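Local atomic coordinates of glycosyl hydrolase family 61, 2 protein (Heterobasidion irregulare TC 32-1, PDB entry 5NNS), a protein that oxidatively cleaves the glycosidic bonds of crystalline and amorphous polysaccharides such as cellulose at C1, using a single active-site copper and a reducing agent. Residues G122-G127 / T213-P218; A157-T160 / P164-Y167; N76-T81 / H153-I158; G83-Y88 / N134-S139. All blocks are in the same frame, centred on the assembly; numbering follows the deposited sequence.

Contact 1 (G122-G127 / T213-P218). With NAG (2-acetamido-2-deoxy-beta-D-glucopyranose), chain C; AKR (acrylic acid), chain N.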
loop_
_atom_site.group_PDB
_atom_site.type_symbol
_atom_site.label_atom_id
_atom_site.label_comp_id
_atom_site.label_asym_id
_atom_site.label_seq_id
_atom_site.Cartn_x
_atom_site.Cartn_y
_atom_site.Cartn_z
ATOM N N GLY A 122 -5.488 -21.786 3.495
ATOM C CA GLY A 122 -5.442 -21.005 4.735
ATOM C C GLY A 122 -6.186 -19.682 4.667
ATOM O O GLY A 122 -6.879 -19.385 3.694
ATOM N N THR A 123 -6.041 -18.892 5.724
ATOM C CA THR A 123 -6.631 -17.567 5.807
ATOM C C THR A 123 -5.540 -16.529 5.578
ATOM O O THR A 123 -4.536 -16.507 6.298
ATOM C CB THR A 123 -7.273 -17.339 7.187
ATOM O OG1 THR A 123 -8.310 -18.301 7.382
ATOM C CG2 THR A 123 -7.862 -15.929 7.301
ATOM N N TRP A 124 -5.759 -15.676 4.582
ATOM C CA TRP A 124 -4.849 -14.587 4.238
ATOM C C TRP A 124 -5.462 -13.227 4.564
ATOM O O TRP A 124 -6.685 -13.075 4.596
ATOM C CB TRP A 124 -4.525 -14.629 2.743
ATOM C CG TRP A 124 -3.714 -15.808 2.283
ATOM C CD1 TRP A 124 -4.185 -17.012 1.849
ATOM C CD2 TRP A 124 -2.293 -15.872 2.174
ATOM N NE1 TRP A 124 -3.138 -17.833 1.486
ATOM C CE2 TRP A 124 -1.965 -17.157 1.679
ATOM C CE3 TRP A 124 -1.259 -14.975 2.457
ATOM C CZ2 TRP A 124 -0.653 -17.558 1.454
ATOM C CZ3 TRP A 124 0.052 -15.379 2.243
ATOM C CH2 TRP A 124 0.341 -16.661 1.746
ATOM N N GLY A 125 -4.599 -12.237 4.788
ATOM C CA GLY A 125 -5.022 -10.840 4.932
ATOM C C GLY A 125 -5.924 -10.358 3.805
ATOM O O GLY A 125 -6.890 -9.630 4.039
ATOM N N MET A 126 -5.619 -10.778 2.581
ATOM C CA MET A 126 -6.407 -10.389 1.410
ATOM C C MET A 126 -7.826 -10.942 1.468
ATOM O O MET A 126 -8.768 -10.261 1.057
ATOM C CB MET A 126 -5.722 -10.846 0.123
ATOM C CG MET A 126 -6.209 -10.133 -1.125
ATOM S SD MET A 126 -5.298 -10.664 -2.589
ATOM C CE MET A 126 -3.664 -10.054 -2.204
ATOM N N GLY A 127 -7.967 -12.174 1.965
ATOM C CA GLY A 127 -9.273 -12.754 2.277
ATOM C C GLY A 127 -10.015 -12.011 3.375
ATOM O O GLY A 127 -11.236 -11.881 3.318
ATOM N N THR A 213 2.961 -23.873 5.684
ATOM C CA THR A 213 2.245 -23.010 6.624
ATOM C C THR A 213 3.004 -21.715 6.997
ATOM O O THR A 213 2.511 -20.929 7.811
ATOM C CB THR A 213 1.950 -23.805 7.903
ATOM O OG1 THR A 213 3.177 -24.323 8.427
ATOM C CG2 THR A 213 1.009 -24.971 7.599
ATOM N N ASN A 214 4.183 -21.490 6.406
ATOM C CA ASN A 214 4.947 -20.254 6.618
ATOM C C ASN A 214 4.951 -19.398 5.358
ATOM O O ASN A 214 5.002 -19.917 4.248
ATOM C CB ASN A 214 6.392 -20.535 7.074
ATOM C CG ASN A 214 7.221 -21.281 6.034
ATOM O OD1 ASN A 214 6.961 -22.450 5.756
ATOM N ND2 ASN A 214 8.225 -20.604 5.456
ATOM N N TYR A 215 4.896 -18.083 5.546
ATOM C CA TYR A 215 5.030 -17.140 4.449
ATOM C C TYR A 215 5.700 -15.879 4.964
ATOM O O TYR A 215 5.095 -15.103 5.701
ATOM C CB TYR A 215 3.664 -16.832 3.835
ATOM C CG TYR A 215 3.696 -15.820 2.706
ATOM C CD1 TYR A 215 3.936 -16.216 1.393
ATOM C CD2 TYR A 215 3.475 -14.462 2.955
ATOM C CE1 TYR A 215 3.961 -15.293 0.360
ATOM C CE2 TYR A 215 3.496 -13.529 1.931
ATOM C CZ TYR A 215 3.742 -13.947 0.632
ATOM O OH TYR A 215 3.771 -13.021 -0.395
ATOM N N THR A 216 6.961 -15.698 4.580
ATOM C CA THR A 216 7.699 -14.483 4.865
ATOM C C THR A 216 7.165 -13.391 3.950
ATOM O O THR A 216 7.288 -13.474 2.724
ATOM C CB THR A 216 9.208 -14.697 4.647
ATOM O OG1 THR A 216 9.655 -15.721 5.541
ATOM C CG2 THR A 216 10.014 -13.405 4.895
ATOM N N ILE A 217 6.546 -12.384 4.552
ATOM C CA ILE A 217 5.976 -11.293 3.789
ATOM C C ILE A 217 7.171 -10.504 3.256
ATOM O O ILE A 217 8.094 -10.221 4.018
ATOM C CB ILE A 217 5.047 -10.381 4.620
ATOM C CG1 ILE A 217 3.878 -11.183 5.200
ATOM C CG2 ILE A 217 4.497 -9.257 3.740
ATOM C CD1 ILE A 217 3.134 -10.476 6.317
ATOM N N PRO A 218 7.181 -10.181 1.946
ATOM C CA PRO A 218 8.262 -9.358 1.390
ATOM C C PRO A 218 8.348 -7.979 2.029
ATOM O O PRO A 218 7.366 -7.489 2.587
ATOM C CB PRO A 218 7.865 -9.207 -0.088
ATOM C CG PRO A 218 6.954 -10.350 -0.363
ATOM C CD PRO A 218 6.215 -10.585 0.903
HETATM C C1 NAG C . 9.128 -21.189 4.485
HETATM C C2 NAG C . 9.723 -20.137 3.539
HETATM C C3 NAG C . 10.938 -20.660 2.790
HETATM C C4 NAG C . 11.981 -21.173 3.771
HETATM C C5 NAG C . 11.359 -22.288 4.615
HETATM C C6 NAG C . 12.364 -22.753 5.666
HETATM C C7 NAG C . 8.226 -18.508 2.455
HETATM C C8 NAG C . 7.253 -18.273 1.337
HETATM N N2 NAG C . 8.760 -19.728 2.526
HETATM O O3 NAG C . 11.470 -19.611 1.978
HETATM O O4 NAG C . 13.141 -21.663 3.080
HETATM O O5 NAG C . 10.158 -21.836 5.263
HETATM O O6 NAG C . 11.759 -23.723 6.527
HETATM O O7 NAG C . 8.493 -17.622 3.250
HETATM C CA AKR N . 8.556 -9.645 8.622
HETATM C CB AKR N . 9.647 -10.073 9.240
HETATM C C AKR N . 8.612 -9.038 7.270
HETATM O O AKR N . 9.709 -8.919 6.682
HETATM O OXT AKR N . 7.557 -8.650 6.725
#
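With CG of Tyr-215 set opposite its backbone N (chi1 178°), the phenol ring leans toward the indole of Trp-124, whose own CG lies beside its backbone N and brings the six-membered ring toward the tyrosine. The two meet as a T-shaped (edge-to-face) pair: centroids are 4.9 Å apart and the planes stand at 82°. Trp-124 CH2 approaches Tyr-215 CG to 3.6 Å, and Trp-124 CZ3 sits equally close to Tyr-215 CD2, so the rim of the indole presses on one tyrosine face, off its centre. The polar ends are tied down elsewhere: Trp-124 NE1 donates to the carbonyl of Leu-119, and Tyr-215 OH bonds to the carbonyl of Gly-201. On the 213-218 side, Asn-214 ND2 carries the N-linked GlcNAc at 1.4 Å from its C1. The acetamide O7 of this sugar accepts a nearly straight bond from Thr-216 N (2.8 Å, 171°), which ties the acetamide to the loop backbone. Trp-124 is the N-cap residue of helix 125-131 and also touches Leu-114 of strand 106-116; Tyr-215 packs on Leu-114 too and on Leu-156 of strand 147-157, so the long C-terminal loop is laid against the mixed sheet.

Contact 2 (A157-T160 / P164-Y167); sequences AIHT and PQFY
Gln-165 lies across the imidazole of His-159, amide and ring planes 85° apart, with Gln-165 OE1 3.3 Å from His-159 CE1. The glutamine's CG sits opposite its carbonyl carbon (chi1 -69°) and the chain beyond is extended, which carries the amide out past Ala-157 to the histidine. Tyr-167 OH donates to Gln-165 OE1 at 2.8 Å, coming from above the carbonyl plane, 39° out of it, and so restrains the turn of the amide. A leucine in place of Gln-165 would probably leave the Tyr-167 hydroxyl without this acceptor and remove the amide from beside the His-159 ring. Beneath the side chains, Ala-157 and Gln-165 form an antiparallel hydrogen-bonded pair, with Ala-157 N to Gln-165 O at 2.9 Å and Gln-165 N to Ala-157 O at 3.1 Å. Ala-157 CB meets the edge of the Tyr-167 ring. His-159 and Gln-165 probably bind O2, as in related enzymes, and Tyr-167 belongs to the copper site. The pair closes the loop joining strand 147-157 to strand 165-176, neighbours in the mixed sheet; His-159 stacks on His-80, and Gln-165 and Tyr-167 touch the loop at Pro-38.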
loop_
_atom_site.group_PDB
_atom_site.type_symbol
_atom_site.label_atom_id
_atom_site.label_comp_id
_atom_site.label_asym_id
_atom_site.label_seq_id
_atom_site.Cartn_x
_atom_site.Cartn_y
_atom_site.Cartn_z
ATOM N N ALA A 157 -1.183 -10.250 -4.717
ATOM C CA ALA A 157 -1.917 -11.453 -5.084
ATOM C C ALA A 157 -0.948 -12.470 -5.678
ATOM O O ALA A 157 -0.263 -12.167 -6.651
ATOM C CB ALA A 157 -3.023 -11.122 -6.077
ATOM N N ILE A 158 -0.910 -13.669 -5.093
ATOM C CA ILE A 158 0.052 -14.721 -5.472
ATOM C C ILE A 158 -0.641 -16.034 -5.880
ATOM O O ILE A 158 -0.101 -17.131 -5.701
ATOM C CB ILE A 158 1.092 -14.958 -4.345
ATOM C CG1 ILE A 158 0.432 -15.418 -3.035
ATOM C CG2 ILE A 158 1.890 -13.685 -4.115
ATOM C CD1 ILE A 158 1.429 -15.776 -1.949
ATOM N N HIS A 159 -1.836 -15.885 -6.445
ATOM C CA HIS A 159 -2.645 -16.994 -6.942
ATOM C C HIS A 159 -2.161 -17.571 -8.277
ATOM O O HIS A 159 -2.553 -18.688 -8.627
ATOM C CB HIS A 159 -4.117 -16.569 -7.082
ATOM C CG HIS A 159 -4.323 -15.394 -7.983
ATOM N ND1 HIS A 159 -4.182 -14.092 -7.549
ATOM C CD2 HIS A 159 -4.639 -15.321 -9.296
ATOM C CE1 HIS A 159 -4.409 -13.267 -8.555
ATOM N NE2 HIS A 159 -4.694 -13.988 -9.624
ATOM N N THR A 160 -1.358 -16.813 -9.031
ATOM C CA THR A 160 -0.752 -17.312 -10.278
ATOM C C THR A 160 0.690 -17.723 -10.026
ATOM O O THR A 160 1.500 -16.900 -9.605
ATOM C CB THR A 160 -0.779 -16.247 -11.386
ATOM O OG1 THR A 160 -2.129 -15.854 -11.608
ATOM C CG2 THR A 160 -0.203 -16.776 -12.696
ATOM N N PRO A 164 4.020 -12.687 -9.473
ATOM C CA PRO A 164 3.442 -11.840 -8.428
ATOM C C PRO A 164 2.626 -10.724 -9.042
ATOM O O PRO A 164 2.955 -10.258 -10.125
ATOM C CB PRO A 164 4.667 -11.270 -7.710
ATOM C CG PRO A 164 5.744 -11.290 -8.743
ATOM C CD PRO A 164 5.485 -12.506 -9.567
ATOM N N GLN A 165 1.555 -10.332 -8.364
ATOM C CA GLN A 165 0.708 -9.244 -8.810
ATOM C C GLN A 165 0.633 -8.205 -7.696
ATOM O O GLN A 165 -0.070 -8.400 -6.698
ATOM C CB GLN A 165 -0.672 -9.769 -9.148
ATOM C CG GLN A 165 -0.687 -10.654 -10.384
ATOM C CD GLN A 165 -2.068 -11.184 -10.706
ATOM O OE1 GLN A 165 -3.080 -10.712 -10.179
ATOM N NE2 GLN A 165 -2.117 -12.179 -11.575
ATOM N N PHE A 166 1.386 -7.123 -7.878
ATOM C CA PHE A 166 1.414 -6.003 -6.957
ATOM C C PHE A 166 0.355 -4.987 -7.373
ATOM O O PHE A 166 0.300 -4.590 -8.541
ATOM C CB PHE A 166 2.793 -5.343 -6.976
ATOM C CG PHE A 166 3.907 -6.266 -6.578
ATOM C CD1 PHE A 166 4.268 -6.402 -5.245
ATOM C CD2 PHE A 166 4.601 -7.006 -7.532
ATOM C CE1 PHE A 166 5.295 -7.257 -4.871
ATOM C CE2 PHE A 166 5.630 -7.853 -7.165
ATOM C CZ PHE A 166 5.976 -7.982 -5.831
ATOM N N TYR A 167 -0.487 -4.585 -6.422
ATOM C CA TYR A 167 -1.527 -3.576 -6.653
ATOM C C TYR A 167 -1.355 -2.450 -5.636
ATOM O O TYR A 167 -1.939 -2.507 -4.550
ATOM C CB TYR A 167 -2.912 -4.181 -6.497
ATOM C CG TYR A 167 -3.263 -5.259 -7.490
ATOM C CD1 TYR A 167 -3.778 -4.937 -8.741
ATOM C CD2 TYR A 167 -3.120 -6.604 -7.161
ATOM C CE1 TYR A 167 -4.128 -5.926 -9.642
ATOM C CE2 TYR A 167 -3.462 -7.601 -8.055
ATOM C CZ TYR A 167 -3.980 -7.257 -9.288
ATOM O OH TYR A 167 -4.306 -8.232 -10.188
#

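Contact 3 (N76-T81 / H153-I158); sequences NQWPHT and HELLAI. With CU (copper (II) ion), chain E.
Behind the copper site of this AA9 monooxygenase, Leu-155 and Ala-157 of strand 147-157 meet the loop 76-81, with His-80 in the first shell of the metal and Trp-78 behind it. His-80 NE2 binds the copper ion at 2.1 Å and forms, with His-1, the histidine brace characteristic of AA9 enzymes; Tyr-167 lies beside the metal and probably coordinates it, as in relatives. Two residues back, Trp-78 turns its indole toward the strand, CG lying opposite the backbone N (chi1 -175°), and one face receives the Leu-155 methyl CD1. This is a CH-pi contact: Leu-155 CD1 lies 3.6 Å from the centroid of the Trp-78 six-membered ring, 23° off the normal, and comes within 3.4 Å of Trp-78 CE2. The other indole face is covered from within the loop by Pro-79 CD and His-80 CD2, both off centre. The tryptophan is thus sandwiched between its own loop and the strand. Closer to the metal the contact is lighter, His-80 CB to Ala-157 CB at 4.2 Å. His-80 CA and Ala-157 CA are 6.6 Å apart, a spacing consistent with the small alanine side chain. Asn-76 ties the same loop to the N-terminus, its OD1 accepting from Gly-3 N and its ND2 donating to the carbonyl of His-1. The loop links strand 70-75 of one sheet to strand 85-91 of the other and lies against the end of strand 147-157; Tyr-167 of strand 165-176 meets Trp-78 edge-to-face, while Met-126 and Val-130 of helix 125-131 also pack on the indole.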
loop_
_atom_site.group_PDB
_atom_site.type_symbol
_atom_site.label_atom_id
_atom_site.label_comp_id
_atom_site.label_asym_id
_atom_site.label_seq_id
_atom_site.Cartn_x
_atom_site.Cartn_y
_atom_site.Cartn_z
ATOM N N ASN A 76 -12.659 -1.808 -4.692
ATOM C CA ASN A 76 -13.730 -2.446 -5.456
ATOM C C ASN A 76 -14.073 -3.810 -4.836
ATOM O O ASN A 76 -13.419 -4.257 -3.888
ATOM C CB ASN A 76 -13.308 -2.635 -6.920
ATOM C CG ASN A 76 -12.017 -3.432 -7.067
ATOM O OD1 ASN A 76 -10.991 -3.081 -6.477
ATOM N ND2 ASN A 76 -12.055 -4.492 -7.862
ATOM N N GLN A 77 -15.091 -4.473 -5.371
ATOM C CA GLN A 77 -15.370 -5.866 -4.983
ATOM C C GLN A 77 -14.201 -6.747 -5.427
ATOM O O GLN A 77 -14.175 -7.255 -6.553
ATOM C CB GLN A 77 -16.693 -6.341 -5.558
ATOM C CG GLN A 77 -17.874 -5.655 -4.888
ATOM C CD GLN A 77 -19.208 -6.040 -5.478
ATOM O OE1 GLN A 77 -19.283 -6.644 -6.550
ATOM N NE2 GLN A 77 -20.277 -5.693 -4.775
ATOM N N TRP A 78 -13.232 -6.884 -4.520
ATOM C CA TRP A 78 -11.915 -7.422 -4.827
ATOM C C TRP A 78 -12.014 -8.922 -5.119
ATOM O O TRP A 78 -12.564 -9.671 -4.295
ATOM C CB TRP A 78 -10.949 -7.142 -3.672
ATOM C CG TRP A 78 -9.547 -7.552 -3.950
ATOM C CD1 TRP A 78 -8.873 -8.569 -3.369
ATOM C CD2 TRP A 78 -8.649 -6.955 -4.889
ATOM N NE1 TRP A 78 -7.606 -8.664 -3.895
ATOM C CE2 TRP A 78 -7.444 -7.679 -4.831
ATOM C CE3 TRP A 78 -8.755 -5.891 -5.788
ATOM C CZ2 TRP A 78 -6.338 -7.363 -5.631
ATOM C CZ3 TRP A 78 -7.659 -5.577 -6.576
ATOM C CH2 TRP A 78 -6.470 -6.316 -6.497
ATOM N N PRO A 79 -11.516 -9.357 -6.297
ATOM C CA PRO A 79 -11.690 -10.760 -6.723
ATOM C C PRO A 79 -10.662 -11.782 -6.219
ATOM O O PRO A 79 -10.876 -12.976 -6.406
ATOM C CB PRO A 79 -11.610 -10.665 -8.247
ATOM C CG PRO A 79 -10.691 -9.511 -8.480
ATOM C CD PRO A 79 -10.966 -8.527 -7.386
ATOM N N HIS A 80 -9.570 -11.339 -5.601
ATOM C CA HIS A 80 -8.509 -12.257 -5.194
ATOM C C HIS A 80 -8.441 -12.414 -3.683
ATOM O O HIS A 80 -8.738 -11.485 -2.938
ATOM C CB HIS A 80 -7.189 -11.800 -5.788
ATOM C CG HIS A 80 -7.242 -11.661 -7.272
ATOM N ND1 HIS A 80 -7.694 -12.671 -8.092
ATOM C CD2 HIS A 80 -6.947 -10.619 -8.083
ATOM C CE1 HIS A 80 -7.651 -12.264 -9.350
ATOM N NE2 HIS A 80 -7.209 -11.021 -9.370
ATOM N N THR A 81 -8.089 -13.615 -3.242
ATOM C CA THR A 81 -8.135 -13.970 -1.828
ATOM C C THR A 81 -6.814 -14.480 -1.236
ATOM O O THR A 81 -6.734 -14.661 -0.025
ATOM C CB THR A 81 -9.230 -15.022 -1.607
ATOM O OG1 THR A 81 -9.054 -16.097 -2.540
ATOM C CG2 THR A 81 -10.589 -14.398 -1.819
ATOM N N HIS A 153 -1.089 1.780 0.187
ATOM C CA HIS A 153 -1.706 0.455 0.378
ATOM C C HIS A 153 -1.293 -0.462 -0.757
ATOM O O HIS A 153 -1.262 -0.038 -1.912
ATOM C CB HIS A 153 -3.230 0.550 0.434
ATOM C CG HIS A 153 -3.737 1.247 1.654
ATOM N ND1 HIS A 153 -3.754 2.617 1.771
ATOM C CD2 HIS A 153 -4.223 0.763 2.822
ATOM C CE1 HIS A 153 -4.234 2.950 2.957
ATOM N NE2 HIS A 153 -4.533 1.844 3.613
ATOM N N GLU A 154 -0.994 -1.717 -0.419
ATOM C CA GLU A 154 -0.514 -2.686 -1.384
ATOM C C GLU A 154 -1.106 -4.066 -1.146
ATOM O O GLU A 154 -1.125 -4.567 -0.010
ATOM C CB GLU A 154 1.007 -2.772 -1.344
ATOM C CG GLU A 154 1.597 -3.628 -2.453
ATOM C CD GLU A 154 3.107 -3.560 -2.512
ATOM O OE1 GLU A 154 3.760 -3.501 -1.444
ATOM O OE2 GLU A 154 3.650 -3.543 -3.638
ATOM N N LEU A 155 -1.581 -4.665 -2.234
ATOM C CA LEU A 155 -2.032 -6.045 -2.243
ATOM C C LEU A 155 -1.085 -6.818 -3.124
ATOM O O LEU A 155 -0.772 -6.383 -4.234
ATOM C CB LEU A 155 -3.451 -6.143 -2.793
ATOM C CG LEU A 155 -4.520 -5.317 -2.072
ATOM C CD1 LEU A 155 -5.896 -5.627 -2.643
ATOM C CD2 LEU A 155 -4.517 -5.552 -0.570
ATOM N N LEU A 156 -0.609 -7.949 -2.618
ATOM C CA LEU A 156 0.253 -8.840 -3.375
ATOM C C LEU A 156 -0.529 -10.129 -3.565
ATOM O O LEU A 156 -0.558 -10.971 -2.676
ATOM C CB LEU A 156 1.576 -9.076 -2.637
ATOM C CG LEU A 156 2.499 -10.191 -3.147
ATOM C CD1 LEU A 156 2.735 -10.089 -4.646
ATOM C CD2 LEU A 156 3.817 -10.203 -2.381
ATOM N N ALA A 157 -1.183 -10.250 -4.717
ATOM C CA ALA A 157 -1.917 -11.453 -5.084
ATOM C C ALA A 157 -0.948 -12.470 -5.678
ATOM O O ALA A 157 -0.263 -12.167 -6.651
ATOM C CB ALA A 157 -3.023 -11.122 -6.077
ATOM N N ILE A 158 -0.910 -13.669 -5.093
ATOM C CA ILE A 158 0.052 -14.721 -5.472
ATOM C C ILE A 158 -0.641 -16.034 -5.880
ATOM O O ILE A 158 -0.101 -17.131 -5.701
ATOM C CB ILE A 158 1.092 -14.958 -4.345
ATOM C CG1 ILE A 158 0.432 -15.418 -3.035
ATOM C CG2 ILE A 158 1.890 -13.685 -4.115
ATOM C CD1 ILE A 158 1.429 -15.776 -1.949
HETATM CU CU CU E . -6.890 -9.492 -10.809
#

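Contact 4 (G83-Y88 / N134-S139); sequences GPVMVY and NSWTTS
Val-85 lays its CG1 methyl over the centre of the Trp-136 five-membered ring, a CH-pi contact with CG1 3.5 Å from the centroid and only 9° off the normal. The second methyl, CG2, reaches over the benzo part of the same indole, 4.0 Å from Trp-136 CZ3, so that both branches of the valine lie along one face. The tryptophan is brought there by a CG opposite its backbone N (chi1 -162°), which points the ring across the gap between the strands. Val-87, two residues on, meets the indole at a slant: Val-87 CG2 comes to 3.6 Å from Trp-136 CD1. The same CG2 then faces the methyl of Thr-138, tip to tip, with Thr-138 CG2 4.1 Å away. The two strand segments approach to 9.4 Å between axes and cross at -44°, a spacing filled by side chains, with no hydrogen bond across. Strand 85-91 belongs to the mixed sheet and strand 135-139 to the edge of the antiparallel one, so this is the interior between the two sheets of the AA9 beta-sandwich. Trp-136 also packs on Trp-75 of strand 70-75 and Val-112 of strand 106-116. A serine at Trp-136 would probably open a gap beneath both valines and leave Asn-110 without the indole N-H. The chemistry is that of an apolar seam: methyls on a ring face hold the sheets together, and the lone polar atom of the indole, NE1, is satisfied by Asn-110 OD1.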
loop_
_atom_site.group_PDB
_atom_site.type_symbol
_atom_site.label_atom_id
_atom_site.label_comp_id
_atom_site.label_asym_id
_atom_site.label_seq_id
_atom_site.Cartn_x
_atom_site.Cartn_y
_atom_site.Cartn_z
ATOM N N GLY A 83 -2.836 -13.874 -0.613
ATOM C CA GLY A 83 -1.632 -13.051 -0.526
ATOM C C GLY A 83 -1.722 -12.030 0.604
ATOM O O GLY A 83 -2.782 -11.883 1.219
ATOM N N PRO A 84 -0.609 -11.334 0.899
ATOM C CA PRO A 84 -0.605 -10.382 2.001
ATOM C C PRO A 84 -1.203 -9.029 1.641
ATOM O O PRO A 84 -1.282 -8.679 0.464
ATOM C CB PRO A 84 0.887 -10.216 2.306
ATOM C CG PRO A 84 1.549 -10.425 0.992
ATOM C CD PRO A 84 0.751 -11.526 0.353
ATOM N N VAL A 85 -1.623 -8.295 2.673
ATOM C CA VAL A 85 -1.939 -6.865 2.584
ATOM C C VAL A 85 -0.829 -6.127 3.310
ATOM O O VAL A 85 -0.411 -6.562 4.379
ATOM C CB VAL A 85 -3.273 -6.518 3.284
ATOM C CG1 VAL A 85 -3.567 -5.023 3.179
ATOM C CG2 VAL A 85 -4.419 -7.358 2.718
ATOM N N MET A 86 -0.363 -5.017 2.741
ATOM C CA MET A 86 0.690 -4.209 3.361
ATOM C C MET A 86 0.324 -2.742 3.288
ATOM O O MET A 86 -0.200 -2.276 2.269
ATOM C CB MET A 86 2.032 -4.443 2.660
ATOM C CG MET A 86 2.576 -5.850 2.847
ATOM S SD MET A 86 3.954 -6.180 1.740
ATOM C CE MET A 86 3.070 -6.466 0.202
ATOM N N VAL A 87 0.598 -2.022 4.371
ATOM C CA VAL A 87 0.404 -0.579 4.425
ATOM C C VAL A 87 1.751 0.068 4.738
ATOM O O VAL A 87 2.387 -0.257 5.737
ATOM C CB VAL A 87 -0.677 -0.187 5.449
ATOM C CG1 VAL A 87 -1.018 1.295 5.334
ATOM C CG2 VAL A 87 -1.926 -1.039 5.237
ATOM N N TYR A 88 2.193 0.947 3.842
ATOM C CA TYR A 88 3.455 1.667 3.972
ATOM C C TYR A 88 3.181 3.155 4.144
ATOM O O TYR A 88 2.113 3.661 3.761
ATOM C CB TYR A 88 4.311 1.504 2.709
ATOM C CG TYR A 88 5.005 0.173 2.505
ATOM C CD1 TYR A 88 4.314 -0.932 2.002
ATOM C CD2 TYR A 88 6.374 0.025 2.763
ATOM C CE1 TYR A 88 4.955 -2.145 1.785
ATOM C CE2 TYR A 88 7.024 -1.188 2.547
ATOM C CZ TYR A 88 6.310 -2.267 2.058
ATOM O OH TYR A 88 6.946 -3.469 1.843
ATOM N N ASN A 134 -14.560 -5.221 1.597
ATOM C CA ASN A 134 -13.495 -4.856 0.666
ATOM C C ASN A 134 -12.710 -3.640 1.136
ATOM O O ASN A 134 -12.536 -2.673 0.379
ATOM C CB ASN A 134 -14.074 -4.612 -0.721
ATOM C CG ASN A 134 -14.778 -5.825 -1.260
ATOM O OD1 ASN A 134 -14.129 -6.795 -1.659
ATOM N ND2 ASN A 134 -16.104 -5.785 -1.282
ATOM N N SER A 135 -12.255 -3.688 2.391
ATOM C CA SER A 135 -11.582 -2.548 3.009
ATOM C C SER A 135 -10.526 -2.973 4.014
ATOM O O SER A 135 -10.515 -4.111 4.468
ATOM C CB SER A 135 -12.598 -1.618 3.680
ATOM O OG SER A 135 -13.173 -2.227 4.819
ATOM N N TRP A 136 -9.641 -2.038 4.346
ATOM C CA TRP A 136 -8.553 -2.290 5.272
ATOM C C TRP A 136 -8.364 -1.087 6.197
ATOM O O TRP A 136 -8.129 0.038 5.735
ATOM C CB TRP A 136 -7.272 -2.555 4.489
ATOM C CG TRP A 136 -6.218 -3.233 5.292
ATOM C CD1 TRP A 136 -5.081 -2.672 5.821
ATOM C CD2 TRP A 136 -6.195 -4.607 5.653
ATOM N NE1 TRP A 136 -4.352 -3.627 6.489
ATOM C CE2 TRP A 136 -5.015 -4.825 6.398
ATOM C CE3 TRP A 136 -7.064 -5.687 5.425
ATOM C CZ2 TRP A 136 -4.687 -6.068 6.920
ATOM C CZ3 TRP A 136 -6.732 -6.935 5.942
ATOM C CH2 TRP A 136 -5.552 -7.114 6.681
ATOM N N THR A 137 -8.457 -1.335 7.497
ATOM C CA THR A 137 -8.337 -0.284 8.499
ATOM C C THR A 137 -7.156 -0.553 9.433
ATOM O O THR A 137 -7.037 -1.647 10.000
ATOM C CB THR A 137 -9.640 -0.142 9.304
ATOM O OG1 THR A 137 -10.725 0.083 8.399
ATOM C CG2 THR A 137 -9.554 1.035 10.283
ATOM N N THR A 138 -6.281 0.450 9.555
ATOM C CA THR A 138 -5.163 0.444 10.498
ATOM C C THR A 138 -4.885 1.891 10.923
ATOM O O THR A 138 -5.374 2.823 10.289
ATOM C CB THR A 138 -3.899 -0.201 9.880
ATOM O OG1 THR A 138 -2.852 -0.246 10.858
ATOM C CG2 THR A 138 -3.401 0.578 8.671
ATOM N N SER A 139 -4.118 2.082 11.993
ATOM C CA SER A 139 -3.861 3.430 12.520
ATOM C C SER A 139 -2.502 3.953 12.079
ATOM O O SER A 139 -1.562 3.183 11.918
ATOM C CB SER A 139 -3.916 3.432 14.047
ATOM O OG SER A 139 -5.200 3.064 14.508
#

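Overall arrangement
Contacts 2, 3 and 4 are buried, whereas contact 1 is partly buried. Contact 4 is the deepest, its centre about 7 Å from that of the chain, and it alone among them pairs strands of the two different sheets; contact 1 lies farthest out, about 16 Å away, beside a glycan. Contacts 2 and 3 share Ala-157 and Ile-158 and converge on the copper site. Strand 147-157 enters both of them and is hydrogen-bonded to strand 85-91 of contact 4 through Glu-154 and Met-86. Aromatic and methyl packing carries contacts 1, 3 and 4, whereas contact 2 is built on backbone hydrogen bonds, with one amide bond inside its second segment.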